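Long-range contacts in 2-keto-3-deoxygluconate kinase (Thermotoga maritima, PDB 2AFB), which probably catalyses the ATP-dependent phosphorylation of 2-keto-3-deoxygluconate, as a member of the pfkB (ribokinase-like) family of carbohydrate kinases: residues F18-L23 against Y115-S120; G45-V50 against W141-G146; S120-A125 against K153-I158; P149-E154 against A181-K186; L177-R182 against I210-G215. One frame throughout, in Å; residues are numbered along the deposited sequence.

Contact 2 lies innermost, its centre about 5 Å from that of the chain, where helix 46-56 crosses strand 139-145. Contact 1, centred about 13 Å from contact 2, joins the end of the central sheet to the small four-stranded sheet; E47 CG touches F18 O between them. A bound nickel ion lies about 13 Å from the M22 side chain. Contacts 3 and 4 share K153 and E154, with centres about 11 Å apart, and L151 of contact 4 reaches E20 and R117 of contact 1. Contacts 4 and 5 share A181 and R182, their centres about 11 Å apart. No substrate is bound; in relatives the sugar lies between central sheet and lid, so contacts 1 and 2 probably lie near that cleft.

Contact 1. Residues F18-L23 against Y115-S120; sequences FGEIML and YDRAHS
E20 and R117 meet where the chain leaves the central sheet for the small four-stranded sheet, the lid of ribokinase-like kinases. The tight part surrounds the buried carboxylate of E20. Its CG stands anti to the backbone N (chi1 176°), and the extended chain beyond carries the acid group to the type II turn R117-S120. R117 grips it in a salt bridge, side-on, with two nitrogens on one oxygen: NH2 lies 3.1 Å and NE 3.3 Å from E20 OE1, both on the same face of the carboxylate and above its plane. E20 OE2 accepts from S120 OG at 2.9 Å, and a water ties E20 OE1 to R117 O. An alanine at E20 would probably leave the R117 guanidinium without its charge partner and freer to turn, with S120 OG losing this acceptor. Toward exposed Y115 the contact is loose: M22 CE comes to the ring edge at 4.5 Å from Y115 CE1. A second water links partly exposed R117, through NH2, to E20 O. The selenium of the selenomethionine M22 covers one guanidinium face off-centre, with SE 3.6 Å from R117 NH2.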
# COMPACT_ATOMS: atom_id res chain seq x y z
N PHE A 18 30.64 1.15 -16.63
CA PHE A 18 31.17 2.00 -15.57
C PHE A 18 30.36 3.24 -15.48
O PHE A 18 30.12 3.90 -16.47
CB PHE A 18 32.57 2.45 -15.92
CG PHE A 18 33.16 3.47 -14.97
CD1 PHE A 18 33.45 3.13 -13.67
CD2 PHE A 18 33.48 4.76 -15.40
CE1 PHE A 18 34.02 4.05 -12.79
CE2 PHE A 18 34.07 5.70 -14.52
CZ PHE A 18 34.32 5.34 -13.23
N GLY A 19 30.00 3.58 -14.27
CA GLY A 19 29.38 4.85 -14.01
C GLY A 19 28.78 4.90 -12.62
O GLY A 19 29.30 4.27 -11.71
N GLU A 20 27.71 5.68 -12.49
CA GLU A 20 27.01 5.88 -11.19
C GLU A 20 25.66 5.22 -11.13
O GLU A 20 24.85 5.38 -12.03
CB GLU A 20 26.82 7.38 -10.87
CG GLU A 20 26.03 7.64 -9.59
CD GLU A 20 26.21 9.04 -8.96
OE1 GLU A 20 26.36 10.03 -9.70
OE2 GLU A 20 26.14 9.15 -7.72
N ILE A 21 25.42 4.52 -10.03
CA ILE A 21 24.11 4.04 -9.70
C ILE A 21 23.56 4.81 -8.51
O ILE A 21 24.26 5.11 -7.54
CB ILE A 21 24.11 2.51 -9.51
CG1 ILE A 21 22.66 2.02 -9.43
CG2 ILE A 21 24.95 2.10 -8.29
CD1 ILE A 21 22.45 0.56 -9.43
N MSE A 22 22.30 5.21 -8.64
CA MSE A 22 21.67 6.05 -7.66
C MSE A 22 20.46 5.38 -7.10
O MSE A 22 19.82 4.57 -7.77
CB MSE A 22 21.20 7.35 -8.29
CG MSE A 22 22.30 8.17 -8.74
SE MSE A 22 21.68 9.73 -9.70
CE MSE A 22 21.05 8.87 -11.49
N LEU A 23 20.14 5.76 -5.87
CA LEU A 23 18.82 5.50 -5.31
C LEU A 23 17.76 6.33 -6.02
O LEU A 23 17.90 7.55 -6.07
CB LEU A 23 18.80 5.87 -3.84
CG LEU A 23 17.39 5.86 -3.17
CD1 LEU A 23 16.76 4.50 -3.05
CD2 LEU A 23 17.50 6.48 -1.78
N TYR A 115 17.53 16.09 -8.81
CA TYR A 115 18.76 15.37 -8.47
C TYR A 115 19.32 15.73 -7.09
O TYR A 115 19.34 16.90 -6.69
CB TYR A 115 19.87 15.65 -9.52
CG TYR A 115 19.57 14.98 -10.83
CD1 TYR A 115 19.72 13.59 -10.97
CD2 TYR A 115 19.03 15.70 -11.88
CE1 TYR A 115 19.40 12.96 -12.15
CE2 TYR A 115 18.69 15.08 -13.07
CZ TYR A 115 18.89 13.71 -13.21
OH TYR A 115 18.57 13.09 -14.39
N ASP A 116 19.90 14.72 -6.44
CA ASP A 116 20.63 14.87 -5.17
C ASP A 116 21.81 13.90 -5.16
O ASP A 116 21.87 12.95 -4.37
CB ASP A 116 19.64 14.57 -4.06
CG ASP A 116 20.16 14.94 -2.69
OD1 ASP A 116 21.14 15.73 -2.59
OD2 ASP A 116 19.59 14.40 -1.71
N ARG A 117 22.70 14.09 -6.15
CA ARG A 117 23.77 13.17 -6.45
C ARG A 117 25.13 13.74 -6.06
O ARG A 117 26.11 13.03 -5.98
CB ARG A 117 23.72 12.76 -7.94
CG ARG A 117 24.02 13.91 -8.94
CD ARG A 117 23.73 13.56 -10.44
NE ARG A 117 24.20 12.23 -10.77
CZ ARG A 117 23.93 11.60 -11.91
NH1 ARG A 117 23.22 12.24 -12.86
NH2 ARG A 117 24.35 10.34 -12.09
N ALA A 118 25.18 15.01 -5.74
CA ALA A 118 26.47 15.63 -5.44
C ALA A 118 27.13 15.01 -4.22
O ALA A 118 26.49 14.61 -3.28
CB ALA A 118 26.30 17.10 -5.26
N HIS A 119 28.44 14.88 -4.28
CA HIS A 119 29.25 14.40 -3.16
C HIS A 119 29.03 12.92 -2.89
O HIS A 119 29.40 12.44 -1.83
CB HIS A 119 29.01 15.24 -1.89
CG HIS A 119 29.05 16.71 -2.13
ND1 HIS A 119 30.20 17.39 -2.46
CD2 HIS A 119 28.06 17.64 -2.06
CE1 HIS A 119 29.92 18.67 -2.60
NE2 HIS A 119 28.63 18.85 -2.36
N SER A 120 28.48 12.21 -3.86
CA SER A 120 28.35 10.77 -3.81
C SER A 120 29.72 10.12 -3.82
O SER A 120 30.71 10.71 -4.28
CB SER A 120 27.56 10.23 -5.04
OG SER A 120 28.30 10.45 -6.26
O HOH W 1 24.15 7.94 -13.64
O HOH W 2 27.28 12.27 -8.55

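Contact 2. Residues G45-V50 against W141-G146; sequences GAEANV and WFHFSG
E47 and V50 of helix 46-56 face H143 and S145, alternate residues of strand 139-145, one of the parallel strands of the central sheet. The short helix and strand axes pass 8.3 Å apart, their directions 148° from parallel. V50 and H143 cross at about a right angle: V50 CG1 lies 3.9 Å from H143 CD2, and V50 CG2 is just as near H143 NE2, both methyls on the imidazole side away from ND1. That ND1 is hydrogen-bonded to S174 on the neighbouring strand. E47 is bent at chi2 (92°), which turns its CD down the strand, past the backbone at F144, where E47 CG lies 4.0 Å from F144 CA. Its OE2 meets S145 OG at 2.8 Å, the hydroxyl standing well above the carboxylate plane. The S145 backbone N adds a weak bond of 3.0 Å to E47 OE2, and T148 OG1 is a further partner. Contacts with two hydroxyls, and a weak one with a peptide nitrogen, gathered on one oxygen of a buried acid would probably stabilise E47 in its ionised form.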
# COMPACT_ATOMS: atom_id res chain seq x y z
N GLY A 45 20.79 3.85 -13.08
CA GLY A 45 21.80 4.78 -13.65
C GLY A 45 22.13 4.27 -15.04
O GLY A 45 22.08 3.08 -15.26
N ALA A 46 22.51 5.16 -15.95
CA ALA A 46 22.65 4.85 -17.40
C ALA A 46 23.45 3.56 -17.67
O ALA A 46 22.93 2.59 -18.25
CB ALA A 46 23.30 6.04 -18.13
N GLU A 47 24.69 3.54 -17.18
CA GLU A 47 25.57 2.38 -17.37
C GLU A 47 25.19 1.18 -16.51
O GLU A 47 25.33 0.03 -16.96
CB GLU A 47 27.05 2.76 -17.22
CG GLU A 47 27.48 3.99 -18.06
CD GLU A 47 27.36 5.32 -17.30
OE1 GLU A 47 26.68 5.40 -16.23
OE2 GLU A 47 27.95 6.30 -17.79
N ALA A 48 24.59 1.40 -15.34
CA ALA A 48 24.06 0.28 -14.57
C ALA A 48 22.93 -0.41 -15.30
O ALA A 48 22.84 -1.62 -15.30
CB ALA A 48 23.64 0.66 -13.13
N ASN A 49 22.08 0.39 -15.93
CA ASN A 49 20.93 -0.12 -16.64
C ASN A 49 21.38 -0.99 -17.85
O ASN A 49 20.77 -2.03 -18.16
CB ASN A 49 20.05 1.03 -17.11
CG ASN A 49 19.51 1.93 -15.98
OD1 ASN A 49 19.51 1.58 -14.80
ND2 ASN A 49 19.03 3.11 -16.37
N VAL A 50 22.46 -0.59 -18.48
CA VAL A 50 23.05 -1.35 -19.60
C VAL A 50 23.55 -2.70 -19.11
O VAL A 50 23.29 -3.75 -19.71
CB VAL A 50 24.18 -0.54 -20.29
CG1 VAL A 50 24.88 -1.38 -21.37
CG2 VAL A 50 23.62 0.72 -20.87
N TRP A 141 33.91 -6.48 -24.14
CA TRP A 141 33.22 -5.20 -24.32
C TRP A 141 33.30 -4.32 -23.09
O TRP A 141 33.26 -4.83 -21.99
CB TRP A 141 31.74 -5.41 -24.64
CG TRP A 141 31.12 -4.30 -25.41
CD1 TRP A 141 30.74 -3.08 -24.91
CD2 TRP A 141 30.78 -4.28 -26.81
NE1 TRP A 141 30.19 -2.32 -25.91
CE2 TRP A 141 30.17 -3.04 -27.07
CE3 TRP A 141 30.84 -5.23 -27.82
CZ2 TRP A 141 29.68 -2.70 -28.33
CZ3 TRP A 141 30.39 -4.87 -29.11
CH2 TRP A 141 29.83 -3.63 -29.35
N PHE A 142 33.44 -3.01 -23.35
CA PHE A 142 33.42 -1.93 -22.37
C PHE A 142 32.53 -0.78 -22.83
O PHE A 142 32.64 -0.26 -23.96
CB PHE A 142 34.82 -1.40 -22.10
CG PHE A 142 34.85 -0.32 -21.09
CD1 PHE A 142 34.57 -0.59 -19.78
CD2 PHE A 142 35.09 1.00 -21.46
CE1 PHE A 142 34.60 0.43 -18.84
CE2 PHE A 142 35.09 2.02 -20.51
CZ PHE A 142 34.88 1.73 -19.22
N HIS A 143 31.63 -0.40 -21.95
CA HIS A 143 30.63 0.63 -22.19
C HIS A 143 30.67 1.76 -21.15
O HIS A 143 30.75 1.47 -19.96
CB HIS A 143 29.22 0.02 -22.25
CG HIS A 143 28.17 1.05 -22.50
ND1 HIS A 143 28.00 1.63 -23.73
CD2 HIS A 143 27.31 1.67 -21.66
CE1 HIS A 143 27.03 2.53 -23.65
NE2 HIS A 143 26.63 2.59 -22.39
N PHE A 144 30.61 3.02 -21.61
CA PHE A 144 30.49 4.20 -20.72
C PHE A 144 29.55 5.19 -21.36
O PHE A 144 29.20 5.03 -22.55
CB PHE A 144 31.85 4.89 -20.38
CG PHE A 144 32.53 5.59 -21.56
CD1 PHE A 144 33.18 4.85 -22.56
CD2 PHE A 144 32.55 6.97 -21.65
CE1 PHE A 144 33.81 5.49 -23.62
CE2 PHE A 144 33.14 7.61 -22.69
CZ PHE A 144 33.77 6.87 -23.69
N SER A 145 29.08 6.17 -20.57
CA SER A 145 28.29 7.26 -21.11
C SER A 145 28.81 8.65 -20.73
O SER A 145 29.55 8.79 -19.74
CB SER A 145 26.84 7.13 -20.70
OG SER A 145 26.58 7.94 -19.58
N GLY A 146 28.41 9.66 -21.50
CA GLY A 146 28.83 11.07 -21.23
C GLY A 146 28.27 11.71 -19.95
O GLY A 146 28.63 12.83 -19.57

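Contact 3. Residues S120-A125 against K153-I158; sequences SAISEA and KELPLI
L155, the first residue of helix 155-169, reaches its branched end to the type I turn I122-A125. Its CB rests against P149 O, in the loop before the helix. CG, anti to the carbonyl carbon (chi1 -80°), comes 4.1 Å from I122 O. Beyond it the two methyls part: L155 CD1 lies 3.7 Å from I122 O and also approaches S123 O, whereas CD2 turns to the tip of the I122 side chain, 4.2 Å from I122 CD1, and packs on the ring of F18. One turn on, I158 repeats the theme, its CD1 at 3.7 Å from A125 O and near A125 CB. E154 CB touches the same A125 O at 3.3 Å. No direct hydrogen bond joins the segments; a water does, donating to S123 O and A125 O and accepting from E154 N at 3.0 Å. A second water accepts from K153 N and gives only a weak bond to S123 O. The turn is closed by A125 N to I122 O; the residues leading into it form an ST motif, S120 OG accepting from S123 N, while S123 OG bonds back to S120 O. This is the alpha/beta layout of ribokinase-like kinases: the first turn of a flanking helix, in the beta-alpha-beta crossover from strand 139-145 to strand 172-176, packs with a connecting loop over F18 of the central sheet.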
# COMPACT_ATOMS: atom_id res chain seq x y z
N SER A 120 28.48 12.21 -3.86
CA SER A 120 28.35 10.77 -3.81
C SER A 120 29.72 10.12 -3.82
O SER A 120 30.71 10.71 -4.28
CB SER A 120 27.56 10.23 -5.04
OG SER A 120 28.30 10.45 -6.26
N ALA A 121 29.76 8.87 -3.33
CA ALA A 121 30.99 8.13 -3.23
C ALA A 121 31.69 8.01 -4.62
O ALA A 121 32.90 8.13 -4.73
CB ALA A 121 30.70 6.73 -2.62
N ILE A 122 30.92 7.78 -5.68
CA ILE A 122 31.54 7.67 -7.00
C ILE A 122 32.07 9.02 -7.47
O ILE A 122 33.13 9.08 -8.08
CB ILE A 122 30.58 7.01 -8.06
CG1 ILE A 122 31.22 6.89 -9.45
CG2 ILE A 122 29.28 7.81 -8.24
CD1 ILE A 122 32.27 5.87 -9.53
N SER A 123 31.34 10.10 -7.16
CA SER A 123 31.73 11.44 -7.59
C SER A 123 33.10 11.81 -7.05
O SER A 123 33.85 12.46 -7.74
CB SER A 123 30.69 12.51 -7.22
OG SER A 123 30.74 12.89 -5.87
N GLU A 124 33.42 11.31 -5.86
CA GLU A 124 34.65 11.56 -5.14
C GLU A 124 35.64 10.39 -5.30
O GLU A 124 36.67 10.33 -4.60
CB GLU A 124 34.29 11.75 -3.64
CG GLU A 124 33.32 12.89 -3.44
CD GLU A 124 33.14 13.28 -1.99
OE1 GLU A 124 33.41 12.42 -1.11
OE2 GLU A 124 32.74 14.46 -1.73
N ALA A 125 35.35 9.45 -6.20
CA ALA A 125 36.28 8.33 -6.41
C ALA A 125 37.66 8.79 -6.96
O ALA A 125 37.78 9.82 -7.67
CB ALA A 125 35.67 7.28 -7.30
N LYS A 153 35.69 15.14 -9.93
CA LYS A 153 37.01 15.63 -10.28
C LYS A 153 37.90 14.64 -11.02
O LYS A 153 38.50 15.00 -12.03
CB LYS A 153 37.72 16.09 -9.01
CG LYS A 153 38.97 16.91 -9.28
CD LYS A 153 39.44 17.60 -7.99
CE LYS A 153 40.76 17.04 -7.46
NZ LYS A 153 41.90 17.59 -8.23
N GLU A 154 37.98 13.41 -10.54
CA GLU A 154 38.88 12.43 -11.12
C GLU A 154 38.19 11.61 -12.18
O GLU A 154 38.80 10.74 -12.78
CB GLU A 154 39.39 11.47 -10.04
CG GLU A 154 40.13 12.13 -8.89
CD GLU A 154 41.36 12.86 -9.36
OE1 GLU A 154 42.32 12.20 -9.85
OE2 GLU A 154 41.33 14.10 -9.26
N LEU A 155 36.90 11.81 -12.40
CA LEU A 155 36.20 10.84 -13.23
C LEU A 155 36.71 10.81 -14.69
O LEU A 155 36.79 9.75 -15.29
CB LEU A 155 34.69 11.00 -13.12
CG LEU A 155 34.25 10.30 -11.81
CD1 LEU A 155 33.05 10.94 -11.23
CD2 LEU A 155 33.97 8.80 -12.05
N PRO A 156 37.06 11.99 -15.25
CA PRO A 156 37.61 11.95 -16.61
C PRO A 156 38.92 11.19 -16.69
O PRO A 156 39.16 10.49 -17.64
CB PRO A 156 37.78 13.42 -16.96
CG PRO A 156 36.75 14.13 -16.09
CD PRO A 156 36.85 13.37 -14.78
N LEU A 157 39.75 11.32 -15.66
CA LEU A 157 40.99 10.58 -15.62
C LEU A 157 40.74 9.10 -15.40
O LEU A 157 41.45 8.28 -15.96
CB LEU A 157 41.93 11.14 -14.56
CG LEU A 157 42.50 12.55 -14.77
CD1 LEU A 157 43.58 12.84 -13.72
CD2 LEU A 157 43.11 12.74 -16.16
N ILE A 158 39.78 8.76 -14.56
CA ILE A 158 39.41 7.36 -14.35
C ILE A 158 38.94 6.69 -15.66
O ILE A 158 39.30 5.53 -15.93
CB ILE A 158 38.32 7.20 -13.28
CG1 ILE A 158 38.86 7.63 -11.93
CG2 ILE A 158 37.86 5.73 -13.23
CD1 ILE A 158 37.84 7.88 -10.84
O HOH W 3 36.54 12.16 -8.22
O HOH W 4 34.65 15.74 -7.22

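Contact 4. Residues P149-E154 against A181-K186; sequences PPLGKE and ARLWTK
P149 opens the contact with W184, its CB 3.8 Å from W184 CH2 at the far end of the indole. P150 carries most of the interface. The side chains of P150 and W184 cross at about a right angle, and CB, CG and CD of P150 all lie over one face of the indole. P150 CG stands 3.6 Å from the centroid of the six-membered ring of W184, 16° off the normal, a CH-pi contact. P150 CB leans toward the ring fusion, 3.7 Å from W184 CD2, and P150 CD toward CZ2 and CH2. The same P150 CG also touches L183 CB at 3.9 Å, so this proline fits into the angle between L183 and W184. L151 starts away from the second segment, but its end returns, and L151 CD2 meets L183 CD2 at 3.8 Å; L151 also packs on E20 and R117. W184 has CG between the backbone N and the carbonyl carbon (chi1 50°), the crowded position. Its indole, besides meeting the prolines, packs on A189, V192 and M193 of helix 186-196. An alanine at W184 would probably open a gap beside P150, taking away the surface on which P149 and P150 rest and loosening their hold on the second loop. No hydrogen bond crosses, and the side-chain contacts are apolar. The contact pairs the loops that follow two adjacent parallel strands, 139-145 and 172-176, on the C-terminal side of the central sheet, where the ribokinase fold places its active site.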
# COMPACT_ATOMS: atom_id res chain seq x y z
N PRO A 149 31.84 11.63 -16.98
CA PRO A 149 32.98 12.52 -16.78
C PRO A 149 32.68 13.75 -15.90
O PRO A 149 33.47 14.05 -15.02
CB PRO A 149 33.37 12.92 -18.22
CG PRO A 149 32.97 11.72 -19.05
CD PRO A 149 31.66 11.27 -18.39
N PRO A 150 31.56 14.45 -16.15
CA PRO A 150 31.33 15.65 -15.36
C PRO A 150 30.87 15.41 -13.93
O PRO A 150 30.66 16.37 -13.21
CB PRO A 150 30.24 16.39 -16.14
CG PRO A 150 29.56 15.35 -16.95
CD PRO A 150 30.44 14.17 -17.07
N LEU A 151 30.69 14.17 -13.49
CA LEU A 151 30.17 13.97 -12.12
C LEU A 151 31.15 14.36 -11.04
O LEU A 151 30.73 14.78 -9.97
CB LEU A 151 29.72 12.54 -11.89
CG LEU A 151 28.61 12.13 -12.82
CD1 LEU A 151 28.27 10.66 -12.65
CD2 LEU A 151 27.40 13.05 -12.61
N GLY A 152 32.43 14.20 -11.28
CA GLY A 152 33.42 14.56 -10.29
C GLY A 152 34.82 14.74 -10.83
O GLY A 152 35.10 14.49 -12.01
N LYS A 153 35.69 15.14 -9.93
CA LYS A 153 37.01 15.63 -10.28
C LYS A 153 37.90 14.64 -11.02
O LYS A 153 38.50 15.00 -12.03
CB LYS A 153 37.72 16.09 -9.01
CG LYS A 153 38.97 16.91 -9.28
CD LYS A 153 39.44 17.60 -7.99
CE LYS A 153 40.76 17.04 -7.46
NZ LYS A 153 41.90 17.59 -8.23
N GLU A 154 37.98 13.41 -10.54
CA GLU A 154 38.88 12.43 -11.12
C GLU A 154 38.19 11.61 -12.18
O GLU A 154 38.80 10.74 -12.78
CB GLU A 154 39.39 11.47 -10.04
CG GLU A 154 40.13 12.13 -8.89
CD GLU A 154 41.36 12.86 -9.36
OE1 GLU A 154 42.32 12.20 -9.85
OE2 GLU A 154 41.33 14.10 -9.26
N ALA A 181 22.71 19.06 -20.15
CA ALA A 181 23.01 20.43 -19.87
C ALA A 181 23.09 20.72 -18.36
O ALA A 181 23.82 21.60 -17.99
CB ALA A 181 21.98 21.31 -20.53
N ARG A 182 22.40 19.97 -17.51
CA ARG A 182 22.51 20.13 -16.03
C ARG A 182 23.95 19.91 -15.58
O ARG A 182 24.41 20.50 -14.60
CB ARG A 182 21.60 19.16 -15.26
N LEU A 183 24.69 19.09 -16.32
CA LEU A 183 25.99 18.63 -15.86
C LEU A 183 27.17 19.45 -16.38
O LEU A 183 28.18 19.60 -15.70
CB LEU A 183 26.14 17.14 -16.21
CG LEU A 183 25.27 16.22 -15.35
CD1 LEU A 183 25.27 14.81 -15.92
CD2 LEU A 183 25.78 16.19 -13.89
N TRP A 184 27.05 19.95 -17.60
CA TRP A 184 28.10 20.74 -18.23
C TRP A 184 27.60 21.46 -19.48
O TRP A 184 26.54 21.12 -20.00
CB TRP A 184 29.35 19.91 -18.54
CG TRP A 184 29.20 18.61 -19.27
CD1 TRP A 184 28.06 18.06 -19.82
CD2 TRP A 184 30.25 17.71 -19.57
NE1 TRP A 184 28.35 16.87 -20.43
CE2 TRP A 184 29.69 16.62 -20.28
CE3 TRP A 184 31.63 17.71 -19.30
CZ2 TRP A 184 30.46 15.54 -20.73
CZ3 TRP A 184 32.40 16.62 -19.76
CH2 TRP A 184 31.81 15.56 -20.46
N THR A 185 28.38 22.44 -19.94
CA THR A 185 28.08 23.15 -21.17
C THR A 185 28.56 22.33 -22.34
O THR A 185 29.39 21.43 -22.19
CB THR A 185 28.73 24.55 -21.21
OG1 THR A 185 30.15 24.46 -21.29
CG2 THR A 185 28.32 25.36 -19.98
N LYS A 186 28.00 22.63 -23.51
CA LYS A 186 28.34 21.90 -24.71
C LYS A 186 29.80 22.14 -25.03
O LYS A 186 30.46 21.29 -25.58
CB LYS A 186 27.47 22.36 -25.88
CG LYS A 186 27.86 23.71 -26.49
CD LYS A 186 26.99 24.06 -27.69
CE LYS A 186 27.14 25.52 -28.09
NZ LYS A 186 27.23 25.66 -29.56

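Contact 5. Residues L177-R182 against I210-G215; sequences LNYRAR and IEKVLG
Y179 has its CG anti to the backbone N (chi1 180°), and K212 its CG anti to the carbonyl carbon (chi1 -72°), which sets both CG atoms on the sides where ring and lysine chain meet. Here the loop after strand 172-176 lies on helix 207-214, which follows the next strand, 202-205, in the alpha/beta core of the ribokinase fold. K212 CB sits over one face of the tyrosine, 4.0 Å from the centroid of the Y179 ring and 18° off its normal, a CH-pi contact. The aliphatic chain then runs on over the rim, with K212 CG 3.7 Å from Y179 CD2, before its end leads away. V213 works between the two loop residues: its CG2 packs at 3.7 Å on Y179 CB, and its CG1 at 4.1 Å on L177 CD2. L177 is buried, its CD1 4.1 Å from L214 CG and close to the backbone at I210; L177 and L214 cross at about a right angle. The side-chain contacts are apolar, and no hydrogen bond crosses between the segments; a polar tie comes from the Y179 backbone N, bonded to D209 OD1. Within the loop, R180 NH1 donates to Y179 O at 3.2 Å, from above the carbonyl plane. The Y179 ring face turned from K212 is covered by the loop itself, A181 N lying 3.5 Å above its plane, offset toward the rim.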
# COMPACT_ATOMS: atom_id res chain seq x y z
N LEU A 177 26.52 9.02 -25.74
CA LEU A 177 26.92 10.37 -25.48
C LEU A 177 26.13 11.02 -24.34
O LEU A 177 26.71 11.76 -23.56
CB LEU A 177 26.81 11.23 -26.74
CG LEU A 177 27.69 10.90 -27.95
CD1 LEU A 177 27.35 11.94 -29.04
CD2 LEU A 177 29.15 10.97 -27.60
N ASN A 178 24.85 10.73 -24.23
CA ASN A 178 24.06 11.20 -23.08
C ASN A 178 24.37 12.64 -22.60
O ASN A 178 24.73 12.85 -21.43
CB ASN A 178 24.29 10.26 -21.88
CG ASN A 178 23.22 9.20 -21.75
OD1 ASN A 178 22.06 9.39 -22.16
ND2 ASN A 178 23.60 8.08 -21.17
N TYR A 179 24.27 13.61 -23.50
CA TYR A 179 24.49 15.00 -23.12
C TYR A 179 23.40 15.44 -22.13
O TYR A 179 22.22 15.27 -22.39
CB TYR A 179 24.49 15.99 -24.29
CG TYR A 179 24.71 17.43 -23.83
CD1 TYR A 179 25.93 17.83 -23.30
CD2 TYR A 179 23.68 18.37 -23.87
CE1 TYR A 179 26.14 19.15 -22.85
CE2 TYR A 179 23.87 19.67 -23.41
CZ TYR A 179 25.09 20.05 -22.90
OH TYR A 179 25.26 21.36 -22.46
N ARG A 180 23.85 16.02 -21.02
CA ARG A 180 22.98 16.67 -20.04
C ARG A 180 23.49 18.08 -19.75
O ARG A 180 24.60 18.27 -19.24
CB ARG A 180 22.97 15.87 -18.76
CG ARG A 180 22.52 14.41 -18.96
CD ARG A 180 21.06 14.33 -19.39
NE ARG A 180 20.55 12.97 -19.34
CZ ARG A 180 20.59 12.10 -20.34
NH1 ARG A 180 21.10 12.41 -21.52
NH2 ARG A 180 20.12 10.89 -20.15
N ALA A 181 22.71 19.06 -20.15
CA ALA A 181 23.01 20.43 -19.87
C ALA A 181 23.09 20.72 -18.36
O ALA A 181 23.82 21.60 -17.99
CB ALA A 181 21.98 21.31 -20.53
N ARG A 182 22.40 19.97 -17.51
CA ARG A 182 22.51 20.13 -16.03
C ARG A 182 23.95 19.91 -15.58
O ARG A 182 24.41 20.50 -14.60
CB ARG A 182 21.60 19.16 -15.26
N ILE A 210 24.60 14.53 -30.61
CA ILE A 210 25.60 14.73 -31.67
C ILE A 210 25.85 16.20 -31.97
O ILE A 210 26.99 16.58 -32.17
CB ILE A 210 25.19 14.01 -32.96
CG1 ILE A 210 25.03 12.50 -32.68
CG2 ILE A 210 26.20 14.28 -34.12
CD1 ILE A 210 24.56 11.69 -33.85
N GLU A 211 24.81 17.03 -32.03
CA GLU A 211 25.01 18.47 -32.22
C GLU A 211 25.84 18.99 -31.06
O GLU A 211 26.84 19.64 -31.27
CB GLU A 211 23.69 19.25 -32.33
N LYS A 212 25.45 18.67 -29.83
CA LYS A 212 26.05 19.28 -28.65
C LYS A 212 27.45 18.78 -28.37
O LYS A 212 28.36 19.57 -28.15
CB LYS A 212 25.21 19.04 -27.39
CG LYS A 212 23.90 19.82 -27.31
CD LYS A 212 24.12 21.34 -27.25
CE LYS A 212 22.84 22.10 -26.81
NZ LYS A 212 22.83 23.47 -27.41
N VAL A 213 27.61 17.46 -28.31
CA VAL A 213 28.88 16.90 -27.87
C VAL A 213 29.90 16.81 -28.99
O VAL A 213 31.09 16.88 -28.73
CB VAL A 213 28.69 15.50 -27.26
CG1 VAL A 213 30.04 14.91 -26.83
CG2 VAL A 213 27.75 15.57 -26.08
N LEU A 214 29.45 16.61 -30.21
CA LEU A 214 30.36 16.43 -31.31
C LEU A 214 30.39 17.64 -32.23
O LEU A 214 31.27 17.74 -33.07
CB LEU A 214 30.01 15.16 -32.10
CG LEU A 214 30.17 13.81 -31.39
CD1 LEU A 214 30.01 12.68 -32.42
CD2 LEU A 214 31.49 13.67 -30.65
N GLY A 215 29.44 18.56 -32.06
CA GLY A 215 29.35 19.72 -32.93
C GLY A 215 28.97 19.39 -34.37
O GLY A 215 29.29 20.14 -35.28